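Local coordinates for uncharacterized protein (Parabacteroides merdae ATCC 43184, PDB 4OPW) that is of unknown function but, as a member of the head GIN domain family of putative auto-transporter adhesins, may take part in cell adhesion, at residues 18-32 and 56-68. Numbering follows the deposited sequence.
Sequences IDDFNAIKFDGVIDF and NIDIQDRVLTVGF. With EDO (1,2-ethanediol), chain C.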
loop_
_atom_site.group_PDB
_atom_site.type_symbol
_atom_site.label_atom_id
_atom_site.label_comp_id
_atom_site.label_asym_id
_atom_site.label_seq_id
_atom_site.Cartn_x
_atom_site.Cartn_y
_atom_site.Cartn_z
ATOM N N ILE A 18 -13.516 14.132 -13.831
ATOM C CA ILE A 18 -13.788 12.744 -13.471
ATOM C C ILE A 18 -14.912 12.699 -12.447
ATOM O O ILE A 18 -15.034 13.605 -11.619
ATOM C CB ILE A 18 -12.496 12.030 -12.966
ATOM C CG1 ILE A 18 -12.688 10.492 -12.889
ATOM C CG2 ILE A 18 -11.964 12.618 -11.633
ATOM C CD1 ILE A 18 -11.382 9.680 -12.535
ATOM N N ASP A 19 -15.724 11.620 -12.497
ATOM C CA ASP A 19 -16.812 11.367 -11.552
ATOM C C ASP A 19 -16.242 11.057 -10.166
ATOM O O ASP A 19 -15.019 10.889 -10.008
ATOM C CB ASP A 19 -17.679 10.185 -12.038
ATOM C CG ASP A 19 -18.625 10.461 -13.204
ATOM O OD1 ASP A 19 -18.853 11.649 -13.524
ATOM O OD2 ASP A 19 -19.144 9.483 -13.790
ATOM N N ASP A 20 -17.131 10.977 -9.156
ATOM C CA ASP A 20 -16.718 10.658 -7.790
ATOM C C ASP A 20 -16.296 9.201 -7.668
ATOM O O ASP A 20 -16.983 8.298 -8.171
ATOM C CB ASP A 20 -17.893 10.927 -6.816
ATOM C CG ASP A 20 -18.233 12.378 -6.556
ATOM O OD1 ASP A 20 -17.519 13.260 -7.078
ATOM O OD2 ASP A 20 -19.221 12.633 -5.827
ATOM N N PHE A 21 -15.170 8.976 -6.994
ATOM C CA PHE A 21 -14.694 7.629 -6.663
ATOM C C PHE A 21 -14.179 7.632 -5.230
ATOM O O PHE A 21 -13.702 8.668 -4.762
ATOM C CB PHE A 21 -13.620 7.114 -7.650
ATOM C CG PHE A 21 -12.334 7.905 -7.671
ATOM C CD1 PHE A 21 -11.285 7.586 -6.807
ATOM C CD2 PHE A 21 -12.169 8.972 -8.550
ATOM C CE1 PHE A 21 -10.107 8.345 -6.796
ATOM C CE2 PHE A 21 -10.971 9.707 -8.567
ATOM C CZ PHE A 21 -9.954 9.399 -7.682
ATOM N N ASN A 22 -14.234 6.482 -4.546
ATOM C CA ASN A 22 -13.690 6.395 -3.184
ATOM C C ASN A 22 -12.756 5.164 -3.075
ATOM O O ASN A 22 -12.294 4.817 -1.986
ATOM C CB ASN A 22 -14.814 6.355 -2.123
ATOM C CG ASN A 22 -15.731 5.156 -2.232
ATOM O OD1 ASN A 22 -15.480 4.216 -2.994
ATOM N ND2 ASN A 22 -16.833 5.184 -1.476
ATOM N N ALA A 23 -12.493 4.497 -4.221
ATOM C CA ALA A 23 -11.661 3.307 -4.271
ATOM C C ALA A 23 -10.949 3.272 -5.596
ATOM O O ALA A 23 -11.492 3.726 -6.617
ATOM C CB ALA A 23 -12.507 2.043 -4.069
ATOM N N ILE A 24 -9.704 2.772 -5.581
ATOM C CA ILE A 24 -8.862 2.736 -6.772
ATOM C C ILE A 24 -8.342 1.318 -7.014
ATOM O O ILE A 24 -7.925 0.647 -6.067
ATOM C CB ILE A 24 -7.665 3.738 -6.628
ATOM C CG1 ILE A 24 -8.144 5.201 -6.467
ATOM C CG2 ILE A 24 -6.680 3.620 -7.834
ATOM C CD1 ILE A 24 -7.038 6.215 -5.940
ATOM N N LYS A 25 -8.339 0.890 -8.280
ATOM C CA LYS A 25 -7.797 -0.406 -8.697
ATOM C C LYS A 25 -7.048 -0.240 -9.999
ATOM O O LYS A 25 -7.581 0.322 -10.955
ATOM C CB LYS A 25 -8.907 -1.460 -8.821
ATOM C CG LYS A 25 -8.444 -2.875 -9.143
ATOM C CD LYS A 25 -9.640 -3.826 -9.108
ATOM C CE LYS A 25 -9.324 -5.230 -9.555
ATOM N NZ LYS A 25 -10.540 -6.091 -9.559
ATOM N N PHE A 26 -5.805 -0.715 -10.051
ATOM C CA PHE A 26 -5.037 -0.661 -11.304
ATOM C C PHE A 26 -3.931 -1.708 -11.256
ATOM O O PHE A 26 -3.483 -2.100 -10.176
ATOM C CB PHE A 26 -4.471 0.755 -11.594
ATOM C CG PHE A 26 -3.486 1.323 -10.585
ATOM C CD1 PHE A 26 -3.873 1.577 -9.273
ATOM C CD2 PHE A 26 -2.220 1.735 -10.987
ATOM C CE1 PHE A 26 -2.973 2.106 -8.344
ATOM C CE2 PHE A 26 -1.334 2.325 -10.071
ATOM C CZ PHE A 26 -1.707 2.466 -8.745
ATOM N N ASP A 27 -3.497 -2.145 -12.436
ATOM C CA ASP A 27 -2.501 -3.186 -12.611
ATOM C C ASP A 27 -1.637 -2.826 -13.796
ATOM O O ASP A 27 -2.139 -2.740 -14.908
ATOM C CB ASP A 27 -3.231 -4.540 -12.836
ATOM C CG ASP A 27 -2.372 -5.787 -12.955
ATOM O OD1 ASP A 27 -1.176 -5.722 -12.618
ATOM O OD2 ASP A 27 -2.931 -6.858 -13.269
ATOM N N GLY A 28 -0.355 -2.598 -13.553
ATOM C CA GLY A 28 0.588 -2.265 -14.623
ATOM C C GLY A 28 1.572 -1.218 -14.167
ATOM O O GLY A 28 1.424 -0.671 -13.067
ATOM N N VAL A 29 2.568 -0.924 -15.016
ATOM C CA VAL A 29 3.629 0.009 -14.674
ATOM C C VAL A 29 3.122 1.446 -14.896
ATOM O O VAL A 29 3.451 2.110 -15.885
ATOM C CB VAL A 29 4.951 -0.320 -15.397
ATOM C CG1 VAL A 29 6.077 0.586 -14.887
ATOM C CG2 VAL A 29 5.310 -1.796 -15.187
ATOM N N ILE A 30 2.299 1.902 -13.930
ATOM C CA ILE A 30 1.658 3.214 -13.958
ATOM C C ILE A 30 2.126 4.005 -12.765
ATOM O O ILE A 30 2.180 3.464 -11.668
ATOM C CB ILE A 30 0.101 3.029 -13.947
ATOM C CG1 ILE A 30 -0.394 2.320 -15.242
ATOM C CG2 ILE A 30 -0.654 4.360 -13.697
ATOM C CD1 ILE A 30 -1.777 1.692 -15.105
ATOM N N ASP A 31 2.467 5.284 -12.975
ATOM C CA ASP A 31 2.788 6.209 -11.900
ATOM C C ASP A 31 1.495 6.883 -11.512
ATOM O O ASP A 31 1.023 7.737 -12.256
ATOM C CB ASP A 31 3.852 7.218 -12.370
ATOM C CG ASP A 31 5.118 6.480 -12.755
ATOM O OD1 ASP A 31 5.734 5.864 -11.857
ATOM O OD2 ASP A 31 5.388 6.353 -13.986
ATOM N N PHE A 32 0.877 6.464 -10.402
ATOM C CA PHE A 32 -0.430 6.984 -9.995
ATOM C C PHE A 32 -0.281 7.959 -8.820
ATOM O O PHE A 32 0.119 7.556 -7.725
ATOM C CB PHE A 32 -1.386 5.815 -9.630
ATOM C CG PHE A 32 -2.859 6.163 -9.604
ATOM C CD1 PHE A 32 -3.369 7.039 -8.651
ATOM C CD2 PHE A 32 -3.756 5.522 -10.460
ATOM C CE1 PHE A 32 -4.735 7.357 -8.623
ATOM C CE2 PHE A 32 -5.112 5.832 -10.434
ATOM C CZ PHE A 32 -5.599 6.741 -9.505
ATOM N N ASN A 56 -8.167 3.489 -20.519
ATOM C CA ASN A 56 -9.417 3.119 -19.858
ATOM C C ASN A 56 -9.541 3.816 -18.501
ATOM O O ASN A 56 -8.679 3.646 -17.652
ATOM C CB ASN A 56 -9.477 1.581 -19.659
ATOM C CG ASN A 56 -10.752 1.075 -19.019
ATOM O OD1 ASN A 56 -11.859 1.538 -19.306
ATOM N ND2 ASN A 56 -10.626 0.093 -18.136
ATOM N N ILE A 57 -10.588 4.635 -18.332
ATOM C CA ILE A 57 -10.952 5.312 -17.079
ATOM C C ILE A 57 -12.378 4.879 -16.850
ATOM O O ILE A 57 -13.261 5.266 -17.621
ATOM C CB ILE A 57 -10.781 6.867 -17.133
ATOM C CG1 ILE A 57 -9.313 7.259 -17.397
ATOM C CG2 ILE A 57 -11.331 7.530 -15.842
ATOM C CD1 ILE A 57 -9.151 8.675 -17.971
ATOM N N ASP A 58 -12.602 4.003 -15.873
ATOM C CA ASP A 58 -13.950 3.501 -15.655
ATOM C C ASP A 58 -14.311 3.505 -14.184
ATOM O O ASP A 58 -13.549 2.993 -13.371
ATOM C CB ASP A 58 -14.067 2.076 -16.215
ATOM C CG ASP A 58 -15.518 1.619 -16.349
ATOM O OD1 ASP A 58 -16.327 2.367 -16.937
ATOM O OD2 ASP A 58 -15.823 0.497 -15.923
ATOM N N ILE A 59 -15.464 4.083 -13.840
ATOM C CA ILE A 59 -15.921 4.109 -12.449
ATOM C C ILE A 59 -17.220 3.286 -12.352
ATOM O O ILE A 59 -18.190 3.548 -13.075
ATOM C CB ILE A 59 -16.082 5.558 -11.895
ATOM C CG1 ILE A 59 -14.719 6.290 -11.862
ATOM C CG2 ILE A 59 -16.732 5.557 -10.486
ATOM C CD1 ILE A 59 -14.794 7.796 -11.587
ATOM N N GLN A 60 -17.197 2.264 -11.490
ATOM C CA GLN A 60 -18.348 1.394 -11.222
ATOM C C GLN A 60 -18.548 1.346 -9.725
ATOM O O GLN A 60 -17.601 1.002 -9.008
ATOM C CB GLN A 60 -18.120 -0.032 -11.795
ATOM C CG GLN A 60 -17.958 -0.123 -13.319
ATOM C CD GLN A 60 -19.160 0.368 -14.092
ATOM O OE1 GLN A 60 -20.317 0.137 -13.721
ATOM N NE2 GLN A 60 -18.906 1.038 -15.208
ATOM N N ASP A 61 -19.729 1.774 -9.236
ATOM C CA ASP A 61 -20.041 1.780 -7.796
ATOM C C ASP A 61 -18.906 2.494 -6.993
ATOM O O ASP A 61 -18.413 1.981 -5.984
ATOM C CB ASP A 61 -20.278 0.328 -7.297
ATOM C CG ASP A 61 -20.750 0.185 -5.859
ATOM O OD1 ASP A 61 -21.464 1.094 -5.374
ATOM O OD2 ASP A 61 -20.374 -0.821 -5.207
ATOM N N ARG A 62 -18.491 3.679 -7.498
ATOM C CA ARG A 62 -17.450 4.564 -6.942
ATOM C C ARG A 62 -16.040 3.897 -6.899
ATOM O O ARG A 62 -15.144 4.422 -6.240
ATOM C CB ARG A 62 -17.848 5.124 -5.563
ATOM C CG ARG A 62 -18.980 6.161 -5.677
ATOM C CD ARG A 62 -19.478 6.635 -4.313
ATOM N NE ARG A 62 -20.149 5.565 -3.578
ATOM C CZ ARG A 62 -20.435 5.608 -2.283
ATOM N NH1 ARG A 62 -20.109 6.668 -1.556
ATOM N NH2 ARG A 62 -21.039 4.580 -1.698
ATOM N N VAL A 63 -15.834 2.798 -7.655
ATOM C CA VAL A 63 -14.516 2.156 -7.778
ATOM C C VAL A 63 -13.915 2.592 -9.096
ATOM O O VAL A 63 -14.479 2.318 -10.160
ATOM C CB VAL A 63 -14.555 0.610 -7.656
ATOM C CG1 VAL A 63 -13.150 0.010 -7.787
ATOM C CG2 VAL A 63 -15.219 0.188 -6.339
ATOM N N LEU A 64 -12.781 3.276 -9.029
ATOM C CA LEU A 64 -12.087 3.719 -10.223
ATOM C C LEU A 64 -11.066 2.667 -10.665
ATOM O O LEU A 64 -10.209 2.262 -9.874
ATOM C CB LEU A 64 -11.387 5.081 -9.965
ATOM C CG LEU A 64 -10.324 5.506 -11.012
ATOM C CD1 LEU A 64 -10.971 5.851 -12.388
ATOM C CD2 LEU A 64 -9.528 6.715 -10.526
ATOM N N THR A 65 -11.154 2.252 -11.933
ATOM C CA THR A 65 -10.175 1.379 -12.581
ATOM C C THR A 65 -9.491 2.180 -13.684
ATOM O O THR A 65 -10.170 2.851 -14.467
ATOM C CB THR A 65 -10.792 0.067 -13.130
ATOM O OG1 THR A 65 -11.309 -0.687 -12.034
ATOM C CG2 THR A 65 -9.759 -0.808 -13.868
ATOM N N VAL A 66 -8.152 2.122 -13.737
ATOM C CA VAL A 66 -7.393 2.767 -14.821
ATOM C C VAL A 66 -6.490 1.704 -15.460
ATOM O O VAL A 66 -5.882 0.904 -14.760
ATOM C CB VAL A 66 -6.585 4.031 -14.340
ATOM C CG1 VAL A 66 -5.750 4.627 -15.469
ATOM C CG2 VAL A 66 -7.509 5.103 -13.759
ATOM N N GLY A 67 -6.396 1.720 -16.787
ATOM C CA GLY A 67 -5.509 0.836 -17.531
ATOM C C GLY A 67 -5.713 1.063 -19.014
ATOM O O GLY A 67 -6.001 2.194 -19.433
ATOM N N PHE A 68 -5.580 0.001 -19.803
ATOM C CA PHE A 68 -5.829 0.069 -21.249
ATOM C C PHE A 68 -7.058 -0.754 -21.630
ATOM O O PHE A 68 -7.464 -1.647 -20.884
ATOM C CB PHE A 68 -4.615 -0.422 -22.059
ATOM C CG PHE A 68 -3.411 0.485 -22.023
ATOM C CD1 PHE A 68 -3.478 1.781 -22.521
ATOM C CD2 PHE A 68 -2.179 0.015 -21.564
ATOM C CE1 PHE A 68 -2.352 2.627 -22.472
ATOM C CE2 PHE A 68 -1.049 0.845 -21.553
ATOM C CZ PHE A 68 -1.141 2.139 -22.018
HETATM C C1 EDO C . -0.335 -0.474 -18.155
HETATM O O1 EDO C . -0.023 -1.814 -18.522
HETATM C C2 EDO C . -1.869 -0.330 -18.026
HETATM O O2 EDO C . -2.372 -1.328 -17.174
HETATM O O HOH W 1 -4.432 -1.268 -14.889
#
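L64 lays its methyl CD2 over the middle of the F21 ring, 3.8 Å from the centroid and only 8° off the ring normal, a CH-pi contact made squarely on the face. In F21, chi1 of 64° places CG between the backbone N and the carbonyl carbon, and a chi2 close to a right angle turns the ring so that a face meets L64. The same methyl meets F32 differently, lying near the plane of that ring at its edge, with CZ of F32 4.1 Å away; V66 CG2 reaches the same edge at CE2. L64 CD1, the other branch, abuts CD1 of I18, whose CG1 in turn crosses I59 CD1 at about a right angle, 3.7 Å apart. Along the paired strands side chains alternate, I24, L64 and V66 pointing to one face of the sheet and A23, V63, K25 and T65 to the opposite one, consistent with the beta-solenoid architecture of the pectate-lyase-like clan. Here strand 63-66 runs parallel to 23-27, whose other edge pairs in parallel with strand 90-94, the next in a row of parallel strands, whereas a type I' turn folds 56-60 back antiparallel as the sheet's outermost strand. The parallel pairing is firm at L64, whose N donates to A23 O (2.8 Å) and whose O receives K25 N almost head-on, with a C=O...N angle of 170°. It slackens towards V66, where the bond from V66 N to K25 O is long and weak; beyond it a water bridges the strands, accepting from D27 N and donating to V66 O. At the turn, R62 O accepts a fairly straight bond from N22 N (2.8 Å), in the carbonyl plane, and a weaker one from A23 N, while I59 CG2 rests 3.6 Å from D20 O.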